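Local coordinates for fructooligosaccharide ABC transporter substrate-binding protein FusA (Streptococcus pneumoniae, PDB 5G5Y) that captures short- and long-chain fructooligosaccharides, preferring tetrasaccharides and larger, and serves as the solute-binding component of the FusABC-MsmK import system, at residues M92-K97 with Q329-Q334; L285-L288 with Q294-V297; V425-E430 with Q483-Q488. One frame throughout, in Å; residues are numbered along the deposited sequence.

In the fold
The centres of all three contacts lie about 20 Å or more from the centre of the chain, yet each settles the balance between apolar packing and polar bonding differently. Interactions 1 and 3 each bring the start of one helix against a tyrosine: in 92-97 with 329-334 a leucine methyl lies over the ring, whereas in 425-430 with 483-488, the most buried of the three, a methionine covers the ring and the phenol accepts a backbone bond. Interaction 2 joins two arms of a single loop and is half surface, its valines packed and its carbonyls linked through water to a lysine ammonium and a backbone N-H. No two contacts touch.

Interaction 1: residues M92-K97 with Q329-Q334; sequences MPNLKK and QYAPLQ
A CH-pi contact between Leu95 and Tyr330 joins the first turn of helix 93-101 to the link between helices 319-329 and 332-340, a partly buried junction of elements far apart in sequence. The two side chains run alongside each other, and both leucine methyls lie on one side of the ring, CD1 over its centre and CD2 toward CE2. Leu95 CD1 is 4.0 Å from the Tyr330 ring centroid and only 8° off the normal, while Leu95 CD2 touches Tyr330 CE2 at 4.0 Å. With CG of Leu95 swung opposite its own backbone N (chi1 -180°), both methyls are carried along the tyrosine.

Nearer the backbone, Asn94 comes up against the chain that leaves the ring. Its CB lies 3.9 Å from Tyr330 CB, and its amide reaches on over the next residue, where Asn94 ND2 is 3.7 Å from Ala331 CB. Ala331 occupies the N-cap position of helix 332-340, so Asn94 packs just where that helix begins.

Polar bonding occurs around this patch. Both Asn94 N and Leu95 N donate to the carboxylate of Asp327, in helix 319-329, which thereby holds the amino end of helix 93-101. Tyr330 OH bonds to Pro120 O, fixing the far end of the ring, and Phe119 packs against it. Tyr330 also lies about 7 Å, side chain to side chain, from the substrate-binding Lys309. Directional bonds from neighbouring residues thus set the positions of helix and phenol, while the interface itself is van der Waals packing, of leucine methyls on the ring and of Asn94 against Tyr330 and Ala331.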
loop_
_atom_site.group_PDB
_atom_site.type_symbol
_atom_site.label_atom_id
_atom_site.label_comp_id
_atom_site.label_asym_id
_atom_site.label_seq_id
_atom_site.Cartn_x
_atom_site.Cartn_y
_atom_site.Cartn_z
ATOM N N MET A 92 15.457 -23.764 4.647
ATOM C CA MET A 92 14.363 -22.869 5.035
ATOM C C MET A 92 12.970 -23.456 4.738
ATOM O O MET A 92 12.242 -22.934 3.888
ATOM C CB MET A 92 14.574 -21.494 4.444
ATOM C CG MET A 92 15.935 -20.875 4.750
ATOM S SD MET A 92 16.063 -19.199 4.069
ATOM C CE MET A 92 15.017 -18.293 5.237
ATOM N N PRO A 93 12.600 -24.564 5.451
ATOM C CA PRO A 93 11.295 -25.200 5.196
ATOM C C PRO A 93 10.049 -24.303 5.421
ATOM O O PRO A 93 9.028 -24.496 4.733
ATOM C CB PRO A 93 11.277 -26.409 6.159
ATOM C CG PRO A 93 12.205 -26.012 7.261
ATOM C CD PRO A 93 13.289 -25.197 6.598
ATOM N N ASN A 94 10.082 -23.379 6.389
ATOM C CA ASN A 94 8.920 -22.482 6.581
ATOM C C ASN A 94 8.696 -21.603 5.343
ATOM O O ASN A 94 7.596 -21.493 4.847
ATOM C CB ASN A 94 9.015 -21.611 7.866
ATOM C CG ASN A 94 9.076 -22.429 9.140
ATOM O OD1 ASN A 94 8.442 -23.471 9.234
ATOM N ND2 ASN A 94 9.818 -21.963 10.125
ATOM N N LEU A 95 9.750 -20.977 4.855
ATOM C CA LEU A 95 9.689 -20.144 3.676
ATOM C C LEU A 95 9.371 -21.006 2.447
ATOM O O LEU A 95 8.568 -20.625 1.617
ATOM C CB LEU A 95 11.001 -19.391 3.487
ATOM C CG LEU A 95 11.054 -18.466 2.255
ATOM C CD1 LEU A 95 9.917 -17.470 2.195
ATOM C CD2 LEU A 95 12.360 -17.722 2.299
ATOM N N LYS A 96 9.925 -22.205 2.367
ATOM C CA LYS A 96 9.561 -23.086 1.231
ATOM C C LYS A 96 8.065 -23.459 1.201
ATOM O O LYS A 96 7.467 -23.584 0.114
ATOM C CB LYS A 96 10.406 -24.359 1.242
ATOM C CG LYS A 96 11.792 -24.144 0.726
ATOM C CD LYS A 96 12.707 -25.299 1.145
ATOM C CE LYS A 96 12.501 -26.549 0.322
ATOM N NZ LYS A 96 13.284 -27.653 0.975
ATOM N N LYS A 97 7.457 -23.630 2.378
ATOM C CA LYS A 97 6.027 -23.919 2.459
ATOM C C LYS A 97 5.156 -22.727 1.978
ATOM O O LYS A 97 4.149 -22.894 1.322
ATOM C CB LYS A 97 5.630 -24.300 3.878
ATOM C CG LYS A 97 4.199 -24.816 3.961
ATOM C CD LYS A 97 3.832 -25.265 5.361
ATOM C CE LYS A 97 2.335 -25.540 5.450
ATOM N NZ LYS A 97 2.048 -26.155 6.775
ATOM N N GLN A 329 11.665 -16.877 11.474
ATOM C CA GLN A 329 10.819 -15.678 11.377
ATOM C C GLN A 329 9.581 -15.925 10.501
ATOM O O GLN A 329 8.571 -15.241 10.686
ATOM C CB GLN A 329 11.560 -14.467 10.869
ATOM C CG GLN A 329 12.948 -14.259 11.460
ATOM C CD GLN A 329 12.983 -14.387 12.982
ATOM O OE1 GLN A 329 12.196 -13.762 13.684
ATOM N NE2 GLN A 329 13.883 -15.235 13.496
ATOM N N TYR A 330 9.679 -16.889 9.579
ATOM C CA TYR A 330 8.606 -17.300 8.681
ATOM C C TYR A 330 7.668 -18.379 9.234
ATOM O O TYR A 330 6.688 -18.720 8.581
ATOM C CB TYR A 330 9.191 -17.756 7.332
ATOM C CG TYR A 330 9.683 -16.633 6.483
ATOM C CD1 TYR A 330 8.782 -15.736 5.873
ATOM C CD2 TYR A 330 11.035 -16.446 6.259
ATOM C CE1 TYR A 330 9.238 -14.684 5.089
ATOM C CE2 TYR A 330 11.507 -15.407 5.443
ATOM C CZ TYR A 330 10.595 -14.528 4.860
ATOM O OH TYR A 330 11.059 -13.492 4.074
ATOM N N ALA A 331 7.951 -18.934 10.428
ATOM C CA ALA A 331 6.938 -19.726 11.138
ATOM C C ALA A 331 5.724 -18.808 11.362
ATOM O O ALA A 331 5.895 -17.655 11.789
ATOM C CB ALA A 331 7.478 -20.264 12.473
ATOM N N PRO A 332 4.512 -19.274 11.035
ATOM C CA PRO A 332 3.306 -18.403 11.064
ATOM C C PRO A 332 3.102 -17.580 12.361
ATOM O O PRO A 332 2.899 -16.363 12.302
ATOM C CB PRO A 332 2.170 -19.399 10.874
ATOM C CG PRO A 332 2.794 -20.459 10.030
ATOM C CD PRO A 332 4.186 -20.628 10.540
ATOM N N LEU A 333 3.187 -18.231 13.531
ATOM C CA LEU A 333 3.019 -17.483 14.810
ATOM C C LEU A 333 4.114 -16.436 15.024
ATOM O O LEU A 333 3.883 -15.368 15.619
ATOM C CB LEU A 333 2.970 -18.422 16.015
ATOM C CG LEU A 333 1.588 -18.969 16.404
ATOM C CD1 LEU A 333 1.799 -20.063 17.453
ATOM C CD2 LEU A 333 0.646 -17.914 16.961
ATOM N N GLN A 334 5.307 -16.730 14.522
ATOM C CA GLN A 334 6.400 -15.822 14.653
ATOM C C GLN A 334 6.207 -14.641 13.694
ATOM O O GLN A 334 6.444 -13.511 14.093
ATOM C CB GLN A 334 7.730 -16.515 14.362
ATOM C CG GLN A 334 8.930 -15.690 14.827
ATOM C CD GLN A 334 9.045 -15.638 16.344
ATOM O OE1 GLN A 334 9.096 -16.661 16.994
ATOM N NE2 GLN A 334 9.030 -14.448 16.903
#

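Interaction 2: residues L285-L288 with Q294-V297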
loop_
_atom_site.group_PDB
_atom_site.type_symbol
_atom_site.label_atom_id
_atom_site.label_comp_id
_atom_site.label_asym_id
_atom_site.label_seq_id
_atom_site.Cartn_x
_atom_site.Cartn_y
_atom_site.Cartn_z
ATOM N N LEU A 285 -19.726 5.885 -0.253
ATOM C CA LEU A 285 -20.475 6.255 -1.438
ATOM C C LEU A 285 -20.459 5.006 -2.322
ATOM O O LEU A 285 -19.369 4.593 -2.755
ATOM C CB LEU A 285 -19.792 7.422 -2.163
ATOM C CG LEU A 285 -20.480 7.916 -3.442
ATOM C CD1 LEU A 285 -21.815 8.548 -3.109
ATOM C CD2 LEU A 285 -19.634 8.899 -4.201
ATOM N N PRO A 286 -21.620 4.406 -2.590
ATOM C CA PRO A 286 -21.569 3.235 -3.472
ATOM C C PRO A 286 -21.044 3.534 -4.874
ATOM O O PRO A 286 -21.071 4.687 -5.329
ATOM C CB PRO A 286 -23.032 2.781 -3.565
ATOM C CG PRO A 286 -23.757 3.537 -2.487
ATOM C CD PRO A 286 -23.005 4.784 -2.248
ATOM N N VAL A 287 -20.628 2.492 -5.555
ATOM C CA VAL A 287 -20.111 2.608 -6.916
ATOM C C VAL A 287 -21.223 3.201 -7.806
ATOM O O VAL A 287 -22.378 2.724 -7.789
ATOM C CB VAL A 287 -19.630 1.252 -7.433
ATOM C CG1 VAL A 287 -19.304 1.303 -8.932
ATOM C CG2 VAL A 287 -18.432 0.832 -6.608
ATOM N N LEU A 288 -20.882 4.248 -8.541
ATOM C CA LEU A 288 -21.853 4.973 -9.389
ATOM C C LEU A 288 -21.798 4.514 -10.835
ATOM O O LEU A 288 -20.725 4.284 -11.388
ATOM C CB LEU A 288 -21.535 6.448 -9.352
ATOM C CG LEU A 288 -21.494 7.047 -7.953
ATOM C CD1 LEU A 288 -21.124 8.522 -8.014
ATOM C CD2 LEU A 288 -22.837 6.917 -7.261
ATOM N N GLN A 294 -23.236 1.807 -16.792
ATOM C CA GLN A 294 -22.420 0.683 -16.280
ATOM C C GLN A 294 -21.495 1.119 -15.132
ATOM O O GLN A 294 -21.103 2.286 -15.031
ATOM C CB GLN A 294 -21.599 0.061 -17.410
ATOM C CG GLN A 294 -22.375 -0.255 -18.698
ATOM C CD GLN A 294 -23.677 -0.979 -18.431
ATOM O OE1 GLN A 294 -23.690 -2.013 -17.765
ATOM N NE2 GLN A 294 -24.786 -0.391 -18.866
ATOM N N LYS A 295 -21.129 0.145 -14.302
ATOM C CA LYS A 295 -20.351 0.356 -13.086
ATOM C C LYS A 295 -19.039 -0.420 -13.174
ATOM O O LYS A 295 -18.986 -1.532 -13.751
ATOM C CB LYS A 295 -21.100 -0.148 -11.871
ATOM C CG LYS A 295 -22.337 0.644 -11.519
ATOM C CD LYS A 295 -23.030 -0.056 -10.390
ATOM C CE LYS A 295 -24.393 0.501 -10.089
ATOM N NZ LYS A 295 -24.879 -0.091 -8.807
ATOM N N HIS A 296 -18.001 0.166 -12.615
ATOM C CA HIS A 296 -16.658 -0.437 -12.654
ATOM C C HIS A 296 -15.840 0.124 -11.511
ATOM O O HIS A 296 -16.007 1.279 -11.120
ATOM C CB HIS A 296 -15.953 -0.156 -13.994
ATOM C CG HIS A 296 -14.676 -0.902 -14.175
ATOM N ND1 HIS A 296 -14.642 -2.272 -14.272
ATOM C CD2 HIS A 296 -13.382 -0.484 -14.254
ATOM C CE1 HIS A 296 -13.397 -2.677 -14.456
ATOM N NE2 HIS A 296 -12.604 -1.610 -14.412
ATOM N N VAL A 297 -14.965 -0.711 -10.964
ATOM C CA VAL A 297 -13.890 -0.295 -10.075
ATOM C C VAL A 297 -12.561 -0.732 -10.680
ATOM O O VAL A 297 -12.369 -1.934 -10.970
ATOM C CB VAL A 297 -14.047 -0.927 -8.684
ATOM C CG1 VAL A 297 -12.894 -0.556 -7.776
ATOM C CG2 VAL A 297 -15.356 -0.452 -8.056
HETATM O O HOH W 1 -23.348 0.393 -6.476
HETATM O O HOH W 2 -25.188 3.158 -7.589
HETATM O O HOH W 3 -18.463 2.828 -11.829
#
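Val287 meets Val297 and Lys295 with its two methyls, one to each, and this is the close-packed half of the contact. Val287 CG2 presses on Val297 CG2 at 3.6 Å, the two valines crossing at a slant. Its other branch, Val287 CG1, lies 3.7 Å from Lys295 CB and also passes near the carbonyl of His296. The branches divide in this way because CG1 is turned opposite the backbone N (chi1 170°) and CG2 opposite the carbonyl carbon. Tyr412 of helix 399-412 touches both valines, extending the apolar cluster beyond the loop.

Both segments belong to the long connection between strands 282-284 and 305-306, and they face each other as two irregular arms of one loop rather than as strands of a sheet. The first arm leaves strand 282-284, an outer strand of a mixed four-stranded sheet, and Leu285 still bonds through its backbone to Ala139 of strand 138-142. The second is tied by Val297 to the backbone of Tyr415.

Between the two backbones water 3 fills in: it takes the N-H of His296 at 2.8 Å from His296 N and sits 2.7 Å from Leu288 O, to which it can donate, although other acceptors compete for its protons. The solvent side is looser still. There the exposed Lys295, extended beyond CG, runs past the carbonyl of Val287 with its NZ still 3.9 Å from Val287 O. Water 1 spans that gap, donating to Val287 O at 2.8 Å and accepting from Lys295 NZ at 2.8 Å. Water 2 also donates to Val287 O, but its link to the ammonium is weak.

Interaction 3: residues V425-E430 with Q483-Q488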
loop_
_atom_site.group_PDB
_atom_site.type_symbol
_atom_site.label_atom_id
_atom_site.label_comp_id
_atom_site.label_asym_id
_atom_site.label_seq_id
_atom_site.Cartn_x
_atom_site.Cartn_y
_atom_site.Cartn_z
ATOM N N VAL A 425 7.005 -6.707 -10.199
ATOM C CA VAL A 425 8.126 -7.445 -10.769
ATOM C C VAL A 425 9.443 -6.775 -10.413
ATOM O O VAL A 425 9.471 -5.592 -10.200
ATOM C CB VAL A 425 8.013 -7.577 -12.305
ATOM C CG1 VAL A 425 6.931 -8.585 -12.644
ATOM C CG2 VAL A 425 7.754 -6.216 -12.966
ATOM N N PHE A 426 10.515 -7.558 -10.376
ATOM C CA PHE A 426 11.874 -7.113 -10.202
ATOM C C PHE A 426 12.548 -6.910 -11.582
ATOM O O PHE A 426 12.834 -7.861 -12.275
ATOM C CB PHE A 426 12.635 -8.221 -9.418
ATOM C CG PHE A 426 13.892 -7.782 -8.751
ATOM C CD1 PHE A 426 14.535 -6.598 -9.042
ATOM C CD2 PHE A 426 14.472 -8.632 -7.789
ATOM C CE1 PHE A 426 15.700 -6.229 -8.370
ATOM C CE2 PHE A 426 15.630 -8.274 -7.128
ATOM C CZ PHE A 426 16.248 -7.084 -7.408
ATOM N N MET A 427 12.821 -5.673 -11.958
ATOM C CA MET A 427 13.325 -5.351 -13.283
ATOM C C MET A 427 14.868 -5.265 -13.285
ATOM O O MET A 427 15.510 -5.104 -12.246
ATOM C CB MET A 427 12.742 -4.008 -13.766
ATOM C CG MET A 427 11.234 -4.022 -14.005
ATOM S SD MET A 427 10.680 -2.497 -14.790
ATOM C CE MET A 427 8.911 -2.764 -14.960
ATOM N N THR A 428 15.446 -5.334 -14.471
ATOM C CA THR A 428 16.876 -5.076 -14.599
ATOM C C THR A 428 17.213 -3.648 -14.233
ATOM O O THR A 428 16.348 -2.731 -14.250
ATOM C CB THR A 428 17.389 -5.320 -16.015
ATOM O OG1 THR A 428 16.728 -4.434 -16.936
ATOM C CG2 THR A 428 17.198 -6.751 -16.406
ATOM N N GLN A 429 18.506 -3.425 -13.962
ATOM C CA GLN A 429 18.971 -2.069 -13.629
ATOM C C GLN A 429 18.660 -1.092 -14.768
ATOM O O GLN A 429 18.153 -0.008 -14.531
ATOM C CB GLN A 429 20.483 -2.081 -13.272
ATOM C CG GLN A 429 20.965 -0.872 -12.465
ATOM C CD GLN A 429 21.974 -1.238 -11.350
ATOM O OE1 GLN A 429 22.814 -2.138 -11.499
ATOM N NE2 GLN A 429 21.862 -0.552 -10.210
ATOM N N GLU A 430 18.931 -1.502 -16.004
ATOM C CA GLU A 430 18.685 -0.682 -17.179
ATOM C C GLU A 430 17.213 -0.280 -17.318
ATOM O O GLU A 430 16.885 0.872 -17.615
ATOM C CB GLU A 430 19.103 -1.448 -18.429
ATOM C CG GLU A 430 19.038 -0.633 -19.706
ATOM C CD GLU A 430 19.164 -1.482 -20.969
ATOM O OE1 GLU A 430 19.093 -2.735 -20.890
ATOM O OE2 GLU A 430 19.323 -0.879 -22.053
ATOM N N GLN A 483 4.824 -4.241 -20.422
ATOM C CA GLN A 483 4.253 -5.429 -21.041
ATOM C C GLN A 483 5.257 -6.563 -21.060
ATOM O O GLN A 483 4.888 -7.702 -20.854
ATOM C CB GLN A 483 3.771 -5.127 -22.484
ATOM C CG GLN A 483 2.979 -6.224 -23.118
ATOM C CD GLN A 483 1.619 -6.392 -22.483
ATOM O OE1 GLN A 483 0.813 -5.477 -22.506
ATOM N NE2 GLN A 483 1.333 -7.586 -21.970
ATOM N N LYS A 484 6.531 -6.263 -21.332
ATOM C CA LYS A 484 7.549 -7.282 -21.313
ATOM C C LYS A 484 7.620 -8.012 -19.960
ATOM O O LYS A 484 7.611 -9.242 -19.895
ATOM C CB LYS A 484 8.907 -6.670 -21.686
ATOM C CG LYS A 484 10.102 -7.624 -21.679
ATOM C CD LYS A 484 11.392 -6.884 -22.045
ATOM C CE LYS A 484 11.918 -6.062 -20.882
ATOM N NZ LYS A 484 13.258 -5.464 -21.145
ATOM N N TYR A 485 7.708 -7.260 -18.887
ATOM C CA TYR A 485 7.751 -7.876 -17.569
ATOM C C TYR A 485 6.450 -8.596 -17.185
ATOM O O TYR A 485 6.504 -9.627 -16.512
ATOM C CB TYR A 485 8.167 -6.863 -16.512
ATOM C CG TYR A 485 9.632 -6.548 -16.597
ATOM C CD1 TYR A 485 10.573 -7.411 -16.040
ATOM C CD2 TYR A 485 10.090 -5.413 -17.271
ATOM C CE1 TYR A 485 11.920 -7.154 -16.140
ATOM C CE2 TYR A 485 11.440 -5.138 -17.360
ATOM C CZ TYR A 485 12.356 -6.026 -16.809
ATOM O OH TYR A 485 13.722 -5.792 -16.903
ATOM N N TYR A 486 5.310 -8.070 -17.627
ATOM C CA TYR A 486 4.021 -8.729 -17.389
ATOM C C TYR A 486 3.989 -10.111 -18.038
ATOM O O TYR A 486 3.629 -11.122 -17.389
ATOM C CB TYR A 486 2.848 -7.870 -17.867
ATOM C CG TYR A 486 1.541 -8.538 -17.542
ATOM C CD1 TYR A 486 1.036 -8.483 -16.264
ATOM C CD2 TYR A 486 0.839 -9.292 -18.485
ATOM C CE1 TYR A 486 -0.141 -9.116 -15.919
ATOM C CE2 TYR A 486 -0.374 -9.939 -18.139
ATOM C CZ TYR A 486 -0.838 -9.844 -16.829
ATOM O OH TYR A 486 -2.003 -10.456 -16.348
ATOM N N ASP A 487 4.406 -10.157 -19.310
ATOM C CA ASP A 487 4.440 -11.418 -20.036
ATOM C C ASP A 487 5.415 -12.385 -19.373
ATOM O O ASP A 487 5.077 -13.547 -19.210
ATOM C CB ASP A 487 4.785 -11.224 -21.528
ATOM C CG ASP A 487 3.738 -10.374 -22.282
ATOM O OD1 ASP A 487 2.585 -10.187 -21.804
ATOM O OD2 ASP A 487 4.062 -9.896 -23.378
ATOM N N GLN A 488 6.602 -11.931 -18.989
ATOM C CA GLN A 488 7.549 -12.813 -18.288
ATOM C C GLN A 488 6.983 -13.374 -16.955
ATOM O O GLN A 488 7.146 -14.557 -16.638
ATOM C CB GLN A 488 8.868 -12.091 -18.020
ATOM C CG GLN A 488 9.722 -11.876 -19.254
ATOM C CD GLN A 488 10.960 -11.008 -19.011
ATOM O OE1 GLN A 488 11.243 -10.575 -17.882
ATOM N NE2 GLN A 488 11.704 -10.740 -20.089
#
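A phenol oxygen, that of Tyr485, accepts a backbone N-H from the residue that caps a helix: Thr428 N lies 3.0 Å from Tyr485 OH, with the N-H pointing almost straight at the oxygen (173°). The same hydroxyl has a second partner in the carboxylate of Asp431, so the tip of the ring is held by two partners at the beginning of helix 429-455.

Met427 covers the ring that leads to this hydroxyl. Its CG stands over the middle of one face, 3.5 Å from the Tyr485 ring centroid and 11° off the normal, a close CH-pi contact. The sulfur follows at a slant, with Met427 SD 4.2 Å from the same centroid, and makes a Met-aromatic contact. Fully extended beyond CG, the thioether passes across the ring toward its root, ending with Met427 CE 3.7 Å from Tyr485 CD2. Ile481, Leu432 and Ile435 also touch Met427, which is buried where helices 429-455 and 475-492 come together.

Thr428 is the N-cap of helix 429-455. Its OG1, held between the backbone N and the carbonyl carbon (chi1 61°), bonds to Asp431 N, the classic side-chain cap. Asp431 thus ties the site together: its backbone receives the cap, while its carboxylate, whose negative charge would probably polarise the phenol, meets Tyr485 OH and forms a salt bridge with Lys484.

At the opposite end of Tyr485 the packing is mainly apolar. Val425 CG2 rests 3.6 Å from Tyr485 CB, crossing obliquely over the base of the side chain, and Tyr489, one turn further along helix 475-492, touches the same valine.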